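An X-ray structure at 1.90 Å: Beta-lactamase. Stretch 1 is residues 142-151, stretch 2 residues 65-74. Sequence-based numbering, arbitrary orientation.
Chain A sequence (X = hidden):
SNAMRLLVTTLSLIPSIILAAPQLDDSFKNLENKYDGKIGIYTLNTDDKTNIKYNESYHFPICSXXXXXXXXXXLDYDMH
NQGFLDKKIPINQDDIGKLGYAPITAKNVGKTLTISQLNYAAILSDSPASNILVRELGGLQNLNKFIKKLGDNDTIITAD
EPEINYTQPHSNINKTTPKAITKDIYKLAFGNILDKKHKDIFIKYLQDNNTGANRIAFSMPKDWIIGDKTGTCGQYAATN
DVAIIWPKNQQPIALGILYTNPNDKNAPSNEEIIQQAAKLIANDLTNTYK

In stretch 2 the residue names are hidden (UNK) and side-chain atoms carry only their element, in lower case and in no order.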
# COMPACT_ATOMS: atom_id res chain seq x y z
N ASN A 142 -4.85 13.20 12.37
CA ASN A 142 -3.97 12.31 13.11
C ASN A 142 -3.17 11.37 12.22
O ASN A 142 -2.00 11.09 12.48
CB ASN A 142 -4.76 11.50 14.15
CG ASN A 142 -5.11 12.34 15.36
OD1 ASN A 142 -4.49 13.37 15.61
ND2 ASN A 142 -6.11 11.90 16.12
N LEU A 143 -3.82 10.87 11.17
CA LEU A 143 -3.13 10.04 10.20
C LEU A 143 -1.99 10.79 9.53
O LEU A 143 -0.88 10.27 9.44
CB LEU A 143 -4.12 9.52 9.14
CG LEU A 143 -3.53 8.68 8.01
CD1 LEU A 143 -2.74 7.51 8.56
CD2 LEU A 143 -4.66 8.20 7.09
N ASN A 144 -2.26 12.00 9.06
CA ASN A 144 -1.21 12.81 8.44
C ASN A 144 -0.08 13.17 9.40
O ASN A 144 1.08 13.21 9.00
CB ASN A 144 -1.81 14.06 7.80
CG ASN A 144 -2.61 13.74 6.56
OD1 ASN A 144 -2.12 13.06 5.66
ND2 ASN A 144 -3.85 14.20 6.52
N LYS A 145 -0.41 13.42 10.66
CA LYS A 145 0.63 13.57 11.68
C LYS A 145 1.52 12.33 11.75
O LYS A 145 2.75 12.42 11.80
CB LYS A 145 0.02 13.87 13.06
CG LYS A 145 -0.55 15.28 13.17
CD LYS A 145 -0.84 15.68 14.63
CE LYS A 145 -2.10 15.02 15.17
NZ LYS A 145 -2.39 15.42 16.58
N PHE A 146 0.91 11.15 11.75
CA PHE A 146 1.70 9.93 11.80
C PHE A 146 2.59 9.77 10.56
O PHE A 146 3.77 9.42 10.67
CB PHE A 146 0.82 8.69 11.99
CG PHE A 146 1.60 7.41 12.00
CD1 PHE A 146 2.35 7.05 13.11
CD2 PHE A 146 1.58 6.57 10.91
CE1 PHE A 146 3.08 5.88 13.13
CE2 PHE A 146 2.30 5.39 10.92
CZ PHE A 146 3.06 5.05 12.03
N ILE A 147 2.02 10.03 9.39
CA ILE A 147 2.79 9.97 8.16
C ILE A 147 4.04 10.88 8.24
O ILE A 147 5.15 10.48 7.85
CB ILE A 147 1.89 10.32 6.96
CG1 ILE A 147 0.82 9.24 6.80
CG2 ILE A 147 2.68 10.45 5.68
CD1 ILE A 147 -0.19 9.54 5.72
N LYS A 148 3.86 12.09 8.76
CA LYS A 148 5.01 12.98 8.95
C LYS A 148 6.03 12.39 9.94
O LYS A 148 7.23 12.52 9.75
CB LYS A 148 4.55 14.37 9.40
CG LYS A 148 4.05 15.23 8.23
CD LYS A 148 2.93 16.18 8.64
CE LYS A 148 2.21 16.71 7.40
NZ LYS A 148 0.85 17.25 7.69
N LYS A 149 5.55 11.75 11.00
CA LYS A 149 6.43 11.11 11.98
C LYS A 149 7.31 10.04 11.34
O LYS A 149 8.44 9.81 11.77
CB LYS A 149 5.61 10.51 13.12
CG LYS A 149 6.42 9.94 14.28
CD LYS A 149 5.50 9.32 15.33
CE LYS A 149 6.29 8.65 16.46
NZ LYS A 149 5.40 8.10 17.52
N LEU A 150 6.77 9.37 10.31
CA LEU A 150 7.51 8.38 9.54
C LEU A 150 8.65 8.98 8.73
O LEU A 150 9.52 8.25 8.25
CB LEU A 150 6.58 7.64 8.56
CG LEU A 150 5.78 6.45 9.08
CD1 LEU A 150 4.97 5.85 7.93
CD2 LEU A 150 6.70 5.39 9.68
N GLY A 151 8.64 10.30 8.57
CA GLY A 151 9.64 10.96 7.74
C GLY A 151 9.14 11.20 6.32
O GLY A 151 9.92 11.59 5.44
N UNK A 65 -3.52 2.06 -1.38
CA UNK A 65 -2.24 1.83 -0.70
C UNK A 65 -2.17 2.57 0.66
O UNK A 65 -1.50 2.13 1.59
c UNK A 65 0.27 2.08 -0.84
c UNK A 65 -1.05 2.19 -1.60
c UNK A 65 -1.03 1.28 -2.83
N UNK A 66 -2.87 3.69 0.77
CA UNK A 66 -2.86 4.45 2.01
C UNK A 66 -3.25 3.55 3.19
O UNK A 66 -2.90 3.83 4.34
c UNK A 66 -6.90 5.50 4.09
c UNK A 66 -3.78 5.68 1.93
c UNK A 66 -5.20 5.43 2.38
c UNK A 66 -7.82 4.96 3.21
c UNK A 66 -7.44 4.67 1.91
c UNK A 66 -6.14 4.90 1.49
c UNK A 66 -5.60 5.73 3.67
N UNK A 67 -3.96 2.46 2.92
CA UNK A 67 -4.45 1.63 4.03
C UNK A 67 -3.32 1.02 4.88
O UNK A 67 -3.54 0.73 6.05
c UNK A 67 -7.58 0.25 2.16
c UNK A 67 -6.76 1.20 3.04
n UNK A 67 -9.60 0.12 0.69
c UNK A 67 -8.83 0.98 1.65
c UNK A 67 -5.45 0.57 3.53
N UNK A 68 -2.13 0.83 4.32
CA UNK A 68 -1.05 0.30 5.16
C UNK A 68 -0.45 1.37 6.07
O UNK A 68 0.02 1.06 7.18
c UNK A 68 1.15 0.36 3.78
c UNK A 68 3.18 1.66 4.05
c UNK A 68 0.03 -0.49 4.36
c UNK A 68 2.14 0.91 4.59
c UNK A 68 3.25 1.87 2.67
c UNK A 68 2.28 1.32 1.84
c UNK A 68 1.23 0.55 2.40
N UNK A 69 -0.49 2.62 5.63
CA UNK A 69 -0.08 3.74 6.50
C UNK A 69 -1.04 3.88 7.68
O UNK A 69 -0.64 4.14 8.82
c UNK A 69 -0.09 5.04 5.70
c UNK A 69 2.32 5.00 5.13
c UNK A 69 0.74 6.35 3.72
c UNK A 69 0.92 5.06 4.57
N UNK A 70 -2.32 3.72 7.38
CA UNK A 70 -3.38 3.80 8.38
C UNK A 70 -3.20 2.72 9.44
O UNK A 70 -3.31 2.98 10.63
c UNK A 70 -6.08 4.77 9.52
c UNK A 70 -5.97 3.55 8.60
c UNK A 70 -7.25 3.34 7.80
c UNK A 70 -4.74 3.66 7.70
N UNK A 71 -2.94 1.50 8.99
CA UNK A 71 -2.74 0.39 9.91
C UNK A 71 -1.46 0.59 10.73
O UNK A 71 -1.42 0.32 11.93
c UNK A 71 -2.77 -0.96 9.17
c UNK A 71 -2.19 -2.06 10.03
c UNK A 71 -4.20 -1.26 8.79
N UNK A 72 -0.42 1.10 10.08
CA UNK A 72 0.78 1.49 10.81
C UNK A 72 0.46 2.48 11.92
O UNK A 72 0.93 2.34 13.06
N UNK A 73 -0.33 3.49 11.60
CA UNK A 73 -0.75 4.49 12.57
C UNK A 73 -1.51 3.87 13.73
O UNK A 73 -1.35 4.26 14.88
c UNK A 73 -1.60 5.56 11.89
N UNK A 74 -2.38 2.92 13.41
CA UNK A 74 -3.15 2.24 14.44
C UNK A 74 -2.23 1.46 15.38
O UNK A 74 -2.42 1.47 16.60
c UNK A 74 -6.24 2.79 14.10
c UNK A 74 -4.79 0.34 14.86
c UNK A 74 -5.28 2.12 13.11
c UNK A 74 -4.19 1.29 13.81

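Position 65 carries three side-chain carbons, one bearing the other two, and makes no contact with stretch 1; a beta-branched, all-carbon side chain of this size is Val65. Position 66 has one carbon followed by a ring of six, with no heteroatom. A ring carbon lies 4.3 Å from Leu143 CD2, which meets the ring at its edge, near its plane; the residue is Phe66. At position 67, four carbons in a row end in a nitrogen and the CA-to-CB bond points away from stretch 1, identifying Lys67. Position 68 repeats the pattern of one carbon and a six-carbon ring. It too starts away from the partner, and its ring makes no contact with it: Phe68.

Position 69 has four carbons forked at the second. One terminal carbon is 3.9 Å from Ile147 CD1 and the other 3.9 Å from Leu150 CD1, so both tips of the fork are used; this is Leu69. Position 70 has the same four-carbon fork but points away, and Leu143 CD1 approaches its backbone instead, 3.8 Å from CA of position 70. The fork at the second carbon makes it Leu70. Three carbons, branched at the first, occupy position 71, which faces away and makes no contact: Val71.

Position 72 has no side-chain atoms. Its C atom lies 3.6 Å from Phe146 CE2, and a CB built there would point toward stretch 1 and fall 3.5 Å from that same CE2, a tight contact. This is Gly72. Position 73 has a single carbon, its CB, 3.5 Å from Phe146 CD2 and 4.0 Å from Leu143 CD1; it is Ala73. Position 74 has four carbons forked at the first, one arm two carbons long, and points away without contact: Ile74.

The two helices cross almost at right angles, 89° between their directions, with axes 9.6 Å apart at closest approach. No hydrogen bond joins the stretches, and the contact rests on apolar packing that buries 370 Å² in total. Leu143 is a knob seated among Phe66, Leu69, Leu70 and Ala73. Beside it, Phe146 lies against the backbone of the second helix: Ala73 CA sits over the ring face, 3.6 Å from the centroid of the Phe146 ring, in a CH-pi contact. The ring packs closely against Gly72 and Ala73, while Leu69 extends the apolar surface to Ile147 and Leu150.

Stretch 2 (65-74) VFKFLLVGAI
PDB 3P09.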